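Local atomic coordinates of dipeptide transport protein DPPA (Bacillus subtilis, PDB entry 1HI9), a protein that hydrolyses N-terminal residues from peptides containing D-amino acids, as a two-zinc aminopeptidase whose ten subunits enclose a central chamber holding the active sites. Residues Thr36-Tyr41 with Ala188-Leu193; Val148-Gly153 with Asn167-Ala172; Asp154-Lys159 with Lys174-Arg179. One frame throughout, in Å; residues are numbered along the deposited sequence.

Overall arrangement
The three contacts lie in and around the mixed sheet of the subunit. Contact 2 pairs strands 148-152 and 169-176, contact 3 ties the start of helix 155-162 to the end of that second strand, and contact 1 joins helices 28-48 and 187-203. Centres of contacts 2 and 3 are about 13 Å apart, and Ala172 CB packs 3.9 Å from Asp155 CA. Contact 1 is centred about 14 Å from contact 2 and reaches it where Leu193 CD2 lies 3.5 Å from Ala172 O. Contacts 1 and 3 do not touch. The side chain of Asp154 lies about 10 Å from a zinc ion, that of Glu38 about 12 Å.

Contact 1 of 3, residues Thr36-Tyr41 with Ala188-Leu193; sequences TEEANY and AKRGRL
CG of Arg190 takes the crowded position between its backbone N and carbonyl carbon (chi1 85°); beyond it the chain bends at chi2, and the guanidinium ends between Glu38 and Tyr41. CG of Tyr41 lies anti to its own carbonyl carbon, on a side chain that sets out toward helix 187-203, and the ring it carries ends with one face against Gly191. Glu38 OE1 and Arg190 NH1 form a salt bridge of 2.5 Å, in which the two side chains cross obliquely. The same NH1 also lies beside CB and CG of Glu38. Glu38 OE1 has a second partner in the hydroxyl of Ser13, which helps fix the buried acid and would probably stabilise its negative charge.

Tyr41 touches the other branch. Its CE1 comes within 3.2 Å of Arg190 NH2, which lies at the ring edge in the ring plane. Ring and guanidinium stand 86° apart, with CE1 over one guanidinium face, offset toward the rim. The flat of the ring is used by Gly191 instead: its CA sits 3.6 Å from the ring centroid, almost exactly on the normal, a CH-pi contact. The backbones come close here, with Tyr41 CA and Gly191 CA 6.0 Å apart, and a CB on Gly191 would run into Tyr41 CZ. Glu37 adds its CB, 3.9 Å from Arg190 NH2.

The helix segments cross at -32° with their axes 9.5 Å apart, pointing roughly the same way. Leu101 of strand 97-103 and Leu194 also touch Glu38, which places the salt bridge where the helices meet the sheet. This is helix-helix packing within one outer layer of an alpha/beta fold, with a glycine admitting an aromatic ring.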
# COMPACT_ATOMS: atom_id res chain seq x y z
N THR A 36 -25.07 -17.33 -12.52
CA THR A 36 -25.91 -16.92 -13.63
C THR A 36 -26.38 -18.14 -14.41
O THR A 36 -27.56 -18.25 -14.76
CB THR A 36 -25.15 -15.97 -14.56
OG1 THR A 36 -24.79 -14.79 -13.83
CG2 THR A 36 -26.02 -15.57 -15.75
N GLU A 37 -25.47 -19.08 -14.66
CA GLU A 37 -25.85 -20.27 -15.40
C GLU A 37 -26.82 -21.14 -14.62
O GLU A 37 -27.73 -21.72 -15.21
CB GLU A 37 -24.60 -21.05 -15.79
CG GLU A 37 -23.76 -20.27 -16.79
CD GLU A 37 -22.55 -21.02 -17.26
OE1 GLU A 37 -21.76 -21.48 -16.41
OE2 GLU A 37 -22.40 -21.15 -18.50
N GLU A 38 -26.64 -21.21 -13.30
CA GLU A 38 -27.53 -22.00 -12.46
C GLU A 38 -28.95 -21.46 -12.59
O GLU A 38 -29.90 -22.22 -12.73
CB GLU A 38 -27.09 -21.94 -10.99
CG GLU A 38 -28.05 -22.66 -10.04
CD GLU A 38 -27.32 -23.44 -8.95
OE1 GLU A 38 -26.38 -24.19 -9.27
OE2 GLU A 38 -27.69 -23.32 -7.76
N ALA A 39 -29.08 -20.14 -12.55
CA ALA A 39 -30.38 -19.51 -12.68
C ALA A 39 -30.99 -19.79 -14.06
O ALA A 39 -32.20 -19.98 -14.18
CB ALA A 39 -30.26 -18.00 -12.45
N ASN A 40 -30.15 -19.79 -15.10
CA ASN A 40 -30.65 -20.04 -16.44
C ASN A 40 -31.33 -21.40 -16.54
O ASN A 40 -32.35 -21.54 -17.21
CB ASN A 40 -29.53 -19.94 -17.48
CG ASN A 40 -29.12 -18.50 -17.76
OD1 ASN A 40 -29.92 -17.56 -17.61
ND2 ASN A 40 -27.87 -18.31 -18.17
N TYR A 41 -30.78 -22.41 -15.85
CA TYR A 41 -31.40 -23.73 -15.92
C TYR A 41 -32.86 -23.64 -15.46
O TYR A 41 -33.75 -24.17 -16.13
CB TYR A 41 -30.64 -24.73 -15.05
CG TYR A 41 -29.36 -25.22 -15.66
CD1 TYR A 41 -28.13 -24.87 -15.11
CD2 TYR A 41 -29.36 -26.06 -16.77
CE1 TYR A 41 -26.94 -25.34 -15.63
CE2 TYR A 41 -28.18 -26.55 -17.31
CZ TYR A 41 -26.97 -26.19 -16.73
OH TYR A 41 -25.78 -26.67 -17.23
N ALA A 188 -23.04 -29.69 -14.77
CA ALA A 188 -24.03 -30.28 -15.67
C ALA A 188 -25.02 -31.15 -14.91
O ALA A 188 -26.20 -31.18 -15.23
CB ALA A 188 -23.32 -31.10 -16.74
N LYS A 189 -24.52 -31.86 -13.89
CA LYS A 189 -25.34 -32.75 -13.09
C LYS A 189 -26.37 -31.96 -12.28
O LYS A 189 -27.53 -32.34 -12.18
CB LYS A 189 -24.45 -33.56 -12.14
CG LYS A 189 -24.72 -35.06 -12.14
CD LYS A 189 -23.78 -35.77 -11.18
CE LYS A 189 -23.97 -37.27 -11.20
NZ LYS A 189 -23.65 -37.84 -12.54
N ARG A 190 -25.92 -30.85 -11.70
CA ARG A 190 -26.79 -30.00 -10.92
C ARG A 190 -27.85 -29.41 -11.84
O ARG A 190 -28.99 -29.16 -11.44
CB ARG A 190 -25.98 -28.86 -10.32
CG ARG A 190 -25.84 -27.71 -11.29
CD ARG A 190 -24.51 -27.02 -11.22
NE ARG A 190 -24.35 -26.00 -12.27
CZ ARG A 190 -25.18 -24.98 -12.49
NH1 ARG A 190 -26.26 -24.83 -11.73
NH2 ARG A 190 -24.91 -24.09 -13.44
N GLY A 191 -27.46 -29.18 -13.09
CA GLY A 191 -28.35 -28.62 -14.08
C GLY A 191 -29.56 -29.50 -14.31
O GLY A 191 -30.69 -29.02 -14.37
N ARG A 192 -29.32 -30.80 -14.45
CA ARG A 192 -30.41 -31.74 -14.66
C ARG A 192 -31.30 -31.71 -13.43
O ARG A 192 -32.52 -31.56 -13.54
CB ARG A 192 -29.87 -33.15 -14.87
CG ARG A 192 -28.93 -33.30 -16.04
CD ARG A 192 -28.46 -34.74 -16.09
NE ARG A 192 -27.22 -34.82 -16.82
CZ ARG A 192 -26.05 -35.32 -16.44
NH1 ARG A 192 -25.81 -35.86 -15.25
NH2 ARG A 192 -25.08 -35.24 -17.33
N LEU A 193 -30.68 -31.84 -12.26
CA LEU A 193 -31.42 -31.83 -11.01
C LEU A 193 -32.34 -30.61 -10.95
O LEU A 193 -33.53 -30.74 -10.68
CB LEU A 193 -30.46 -31.81 -9.82
CG LEU A 193 -31.14 -31.78 -8.44
CD1 LEU A 193 -32.08 -32.98 -8.30
CD2 LEU A 193 -30.09 -31.80 -7.34

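Contact 2 of 3, residues Val148-Gly153 with Asn167-Ala172; sequences VLMVAG and NVTTAA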
# COMPACT_ATOMS: atom_id res chain seq x y z
N VAL A 148 -44.30 -20.67 -2.14
CA VAL A 148 -42.92 -20.94 -2.49
C VAL A 148 -42.92 -22.35 -3.06
O VAL A 148 -42.93 -23.34 -2.32
CB VAL A 148 -42.01 -20.87 -1.24
CG1 VAL A 148 -40.60 -21.25 -1.61
CG2 VAL A 148 -42.06 -19.47 -0.65
N LEU A 149 -42.93 -22.45 -4.38
CA LEU A 149 -42.98 -23.73 -5.06
C LEU A 149 -41.72 -24.57 -4.96
O LEU A 149 -41.79 -25.79 -4.83
CB LEU A 149 -43.32 -23.52 -6.53
CG LEU A 149 -44.60 -22.71 -6.78
CD1 LEU A 149 -44.88 -22.64 -8.28
CD2 LEU A 149 -45.77 -23.36 -6.06
N MET A 150 -40.57 -23.91 -5.01
CA MET A 150 -39.30 -24.61 -4.97
C MET A 150 -38.22 -23.83 -4.24
O MET A 150 -38.22 -22.60 -4.23
CB MET A 150 -38.84 -24.88 -6.40
CG MET A 150 -37.64 -25.80 -6.54
SD MET A 150 -37.13 -25.90 -8.26
CE MET A 150 -35.37 -25.68 -8.11
N VAL A 151 -37.28 -24.56 -3.64
CA VAL A 151 -36.16 -23.97 -2.94
C VAL A 151 -34.93 -24.82 -3.26
O VAL A 151 -34.94 -26.03 -3.04
CB VAL A 151 -36.39 -23.97 -1.40
CG1 VAL A 151 -35.14 -23.50 -0.67
CG2 VAL A 151 -37.57 -23.06 -1.04
N ALA A 152 -33.89 -24.19 -3.81
CA ALA A 152 -32.67 -24.90 -4.16
C ALA A 152 -31.49 -24.34 -3.38
O ALA A 152 -31.44 -23.15 -3.06
CB ALA A 152 -32.40 -24.78 -5.65
N GLY A 153 -30.54 -25.21 -3.07
CA GLY A 153 -29.37 -24.80 -2.32
C GLY A 153 -28.68 -26.06 -1.83
O GLY A 153 -28.69 -27.08 -2.52
N ASN A 167 -44.98 -29.86 1.48
CA ASN A 167 -44.97 -30.28 0.08
C ASN A 167 -44.08 -29.46 -0.84
O ASN A 167 -44.10 -29.64 -2.06
CB ASN A 167 -46.40 -30.27 -0.50
CG ASN A 167 -47.38 -31.00 0.38
OD1 ASN A 167 -47.16 -32.16 0.73
ND2 ASN A 167 -48.47 -30.33 0.75
N VAL A 168 -43.28 -28.57 -0.28
CA VAL A 168 -42.40 -27.75 -1.09
C VAL A 168 -41.39 -28.65 -1.80
O VAL A 168 -40.98 -29.68 -1.27
CB VAL A 168 -41.63 -26.71 -0.24
CG1 VAL A 168 -40.68 -27.41 0.72
CG2 VAL A 168 -40.87 -25.76 -1.15
N THR A 169 -41.00 -28.28 -3.02
CA THR A 169 -40.02 -29.05 -3.76
C THR A 169 -38.64 -28.46 -3.48
O THR A 169 -38.44 -27.25 -3.55
CB THR A 169 -40.30 -29.01 -5.28
OG1 THR A 169 -41.52 -29.69 -5.56
CG2 THR A 169 -39.17 -29.68 -6.04
N THR A 170 -37.68 -29.32 -3.16
CA THR A 170 -36.33 -28.86 -2.87
C THR A 170 -35.32 -29.52 -3.78
O THR A 170 -35.50 -30.66 -4.23
CB THR A 170 -35.94 -29.13 -1.41
OG1 THR A 170 -35.85 -30.54 -1.19
CG2 THR A 170 -36.99 -28.56 -0.45
N ALA A 171 -34.24 -28.80 -4.06
CA ALA A 171 -33.17 -29.30 -4.92
C ALA A 171 -31.84 -29.07 -4.23
O ALA A 171 -31.35 -27.94 -4.15
CB ALA A 171 -33.21 -28.59 -6.26
N ALA A 172 -31.25 -30.15 -3.73
CA ALA A 172 -29.97 -30.09 -3.04
C ALA A 172 -28.83 -30.24 -4.02
O ALA A 172 -28.39 -31.35 -4.31
CB ALA A 172 -29.90 -31.18 -1.96
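Ala171 CB is a small bump on the face of Met150 and Ala152. It rests against Ala152 CB (3.9 Å) and Met150 CE, which are neighbours on the first strand. In the methionine CG lies anti to the backbone N (chi1 -171°), which sets CG 3.4 Å from Thr169 O, its partner in register; the bend at chi3 then brings Met150 CE to within 4.1 Å of Ala171 CB. Thr169 shares this face; its CB sits 3.6 Å from Leu149 O.

At the start of the pair Val168, just before the second strand, sends CG2 into the hollow beside the first strand, 3.4 Å from Val148 O and 4.3 Å from Val151 CG2. On the reverse face Thr170 CB rests near Val151 O, and Gly153 has no side chain to set beside Ala172 CB.

A parallel ladder holds these shapes in register. Val151 N bonds Thr169 O at 2.9 Å, and Val151 O takes Ala171 N at 3.0 Å. Leu149 O and Gly153 N extend the ladder through Thr169 N and Ala171 O.

Helix 187-203 covers the Met150, Ala152 and Thr169 face with Thr198, Ala201, Leu194 and Phe200. Helix 155-162 covers Val151, Val168 and Thr170 from the reverse side, where Glu162 bonds the Thr170 hydroxyl, and strand 97-103 flanks 148-152 on its other edge.

Contact 3 of 3, residues Asp154-Lys159 with Lys174-Arg179; sequences DDRAAK and KQTISR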
# COMPACT_ATOMS: atom_id res chain seq x y z
N ASP A 154 -28.08 -26.01 -0.65
CA ASP A 154 -27.42 -27.19 -0.10
C ASP A 154 -28.48 -28.08 0.56
O ASP A 154 -29.65 -27.71 0.64
CB ASP A 154 -26.35 -26.80 0.92
CG ASP A 154 -26.94 -26.31 2.24
OD1 ASP A 154 -27.88 -25.50 2.23
OD2 ASP A 154 -26.45 -26.74 3.29
N ASP A 155 -28.06 -29.24 1.05
CA ASP A 155 -28.98 -30.16 1.69
C ASP A 155 -29.60 -29.57 2.94
O ASP A 155 -30.75 -29.86 3.22
CB ASP A 155 -28.26 -31.47 2.03
CG ASP A 155 -27.13 -31.27 3.05
OD1 ASP A 155 -26.26 -30.39 2.84
OD2 ASP A 155 -27.12 -32.03 4.06
N ARG A 156 -28.86 -28.74 3.67
CA ARG A 156 -29.42 -28.14 4.89
C ARG A 156 -30.49 -27.09 4.62
O ARG A 156 -31.44 -26.95 5.39
CB ARG A 156 -28.32 -27.51 5.75
CG ARG A 156 -27.21 -28.45 6.20
CD ARG A 156 -27.69 -29.82 6.68
NE ARG A 156 -28.54 -29.78 7.85
CZ ARG A 156 -28.48 -30.61 8.90
NH1 ARG A 156 -27.58 -31.59 8.97
NH2 ARG A 156 -29.35 -30.43 9.87
N ALA A 157 -30.34 -26.34 3.53
CA ALA A 157 -31.32 -25.32 3.18
C ALA A 157 -32.58 -26.03 2.73
O ALA A 157 -33.69 -25.57 3.01
CB ALA A 157 -30.79 -24.43 2.05
N ALA A 158 -32.41 -27.15 2.05
CA ALA A 158 -33.55 -27.92 1.56
C ALA A 158 -34.35 -28.44 2.74
O ALA A 158 -35.57 -28.35 2.76
CB ALA A 158 -33.06 -29.08 0.69
N LYS A 159 -33.64 -28.99 3.73
CA LYS A 159 -34.26 -29.55 4.92
C LYS A 159 -35.00 -28.45 5.67
O LYS A 159 -36.12 -28.65 6.15
CB LYS A 159 -33.18 -30.15 5.83
CG LYS A 159 -33.69 -31.13 6.87
CD LYS A 159 -34.33 -32.35 6.21
CE LYS A 159 -34.57 -33.48 7.22
NZ LYS A 159 -33.29 -34.00 7.79
N LYS A 174 -25.82 -29.55 -3.58
CA LYS A 174 -24.57 -29.93 -2.93
C LYS A 174 -24.83 -30.38 -1.49
O LYS A 174 -25.85 -30.02 -0.90
CB LYS A 174 -23.58 -28.76 -2.96
CG LYS A 174 -24.11 -27.46 -2.36
CD LYS A 174 -23.10 -26.34 -2.51
CE LYS A 174 -23.69 -25.01 -2.05
NZ LYS A 174 -22.75 -23.85 -2.24
N GLN A 175 -23.91 -31.17 -0.95
CA GLN A 175 -24.02 -31.68 0.41
C GLN A 175 -23.06 -30.94 1.34
O GLN A 175 -21.87 -30.83 1.03
CB GLN A 175 -23.70 -33.17 0.46
CG GLN A 175 -24.60 -34.04 -0.36
CD GLN A 175 -26.02 -34.08 0.16
OE1 GLN A 175 -26.24 -34.34 1.35
NE2 GLN A 175 -26.99 -33.84 -0.71
N THR A 176 -23.57 -30.46 2.46
CA THR A 176 -22.74 -29.74 3.43
C THR A 176 -21.88 -30.67 4.28
O THR A 176 -22.38 -31.66 4.82
CB THR A 176 -23.63 -28.89 4.37
OG1 THR A 176 -24.15 -27.77 3.65
CG2 THR A 176 -22.83 -28.42 5.58
N ILE A 177 -20.59 -30.37 4.38
CA ILE A 177 -19.68 -31.15 5.20
C ILE A 177 -19.26 -30.28 6.40
O ILE A 177 -19.10 -30.78 7.52
CB ILE A 177 -18.44 -31.60 4.40
CG1 ILE A 177 -18.87 -32.60 3.31
CG2 ILE A 177 -17.40 -32.25 5.33
CD1 ILE A 177 -17.74 -33.07 2.40
N SER A 178 -19.08 -28.98 6.16
CA SER A 178 -18.73 -28.01 7.20
C SER A 178 -19.25 -26.65 6.73
O SER A 178 -19.84 -26.54 5.66
CB SER A 178 -17.21 -27.93 7.42
OG SER A 178 -16.59 -27.05 6.51
N ARG A 179 -19.04 -25.62 7.53
CA ARG A 179 -19.52 -24.30 7.14
C ARG A 179 -18.75 -23.77 5.92
O ARG A 179 -19.19 -22.82 5.27
CB ARG A 179 -19.41 -23.32 8.32
CG ARG A 179 -20.14 -22.00 8.12
CD ARG A 179 -20.45 -21.39 9.47
NE ARG A 179 -21.10 -20.10 9.37
CZ ARG A 179 -20.46 -18.95 9.17
NH1 ARG A 179 -19.14 -18.95 9.04
NH2 ARG A 179 -21.14 -17.81 9.14
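Asp154 reaches across to Thr176 while capping its own helix. Its CB lies 3.6 Å from Thr176 OG1 and 4.0 Å from Lys174 CG. CG, set between the backbone N and the carbonyl carbon (chi1 73°), comes 3.5 Å from Thr176 OG1, a placement from which the carboxylate serves both the helix N-H groups and Thr176. At the tip the two oxygens divide the work: OD1 accepts the N-H of Ala157 at 2.9 Å, from above the carboxylate plane, while OD2 takes the Thr176 hydroxyl at 2.5 Å on its anti side and a weak bond from Arg156 N. That hydroxyl is also bonded to Val112 N. An alanine here would probably leave Ala157 N and Arg156 N without their side-chain cap and the Thr176 hydroxyl without this acceptor.

Asp155 adds a second tie, its OD1 accepting Thr176 N at 2.7 Å and 165°. The extended Lys174 side chain carries NZ to the carbonyls of Glu10, Ile12 and Leu15, beside the zinc site.

Asp154 is thus a helix N-cap in a beta-alpha-beta unit, at the turn from strand 148-152 into helix 155-162, with its side chain about 5 Å from that of the zinc ligand His104.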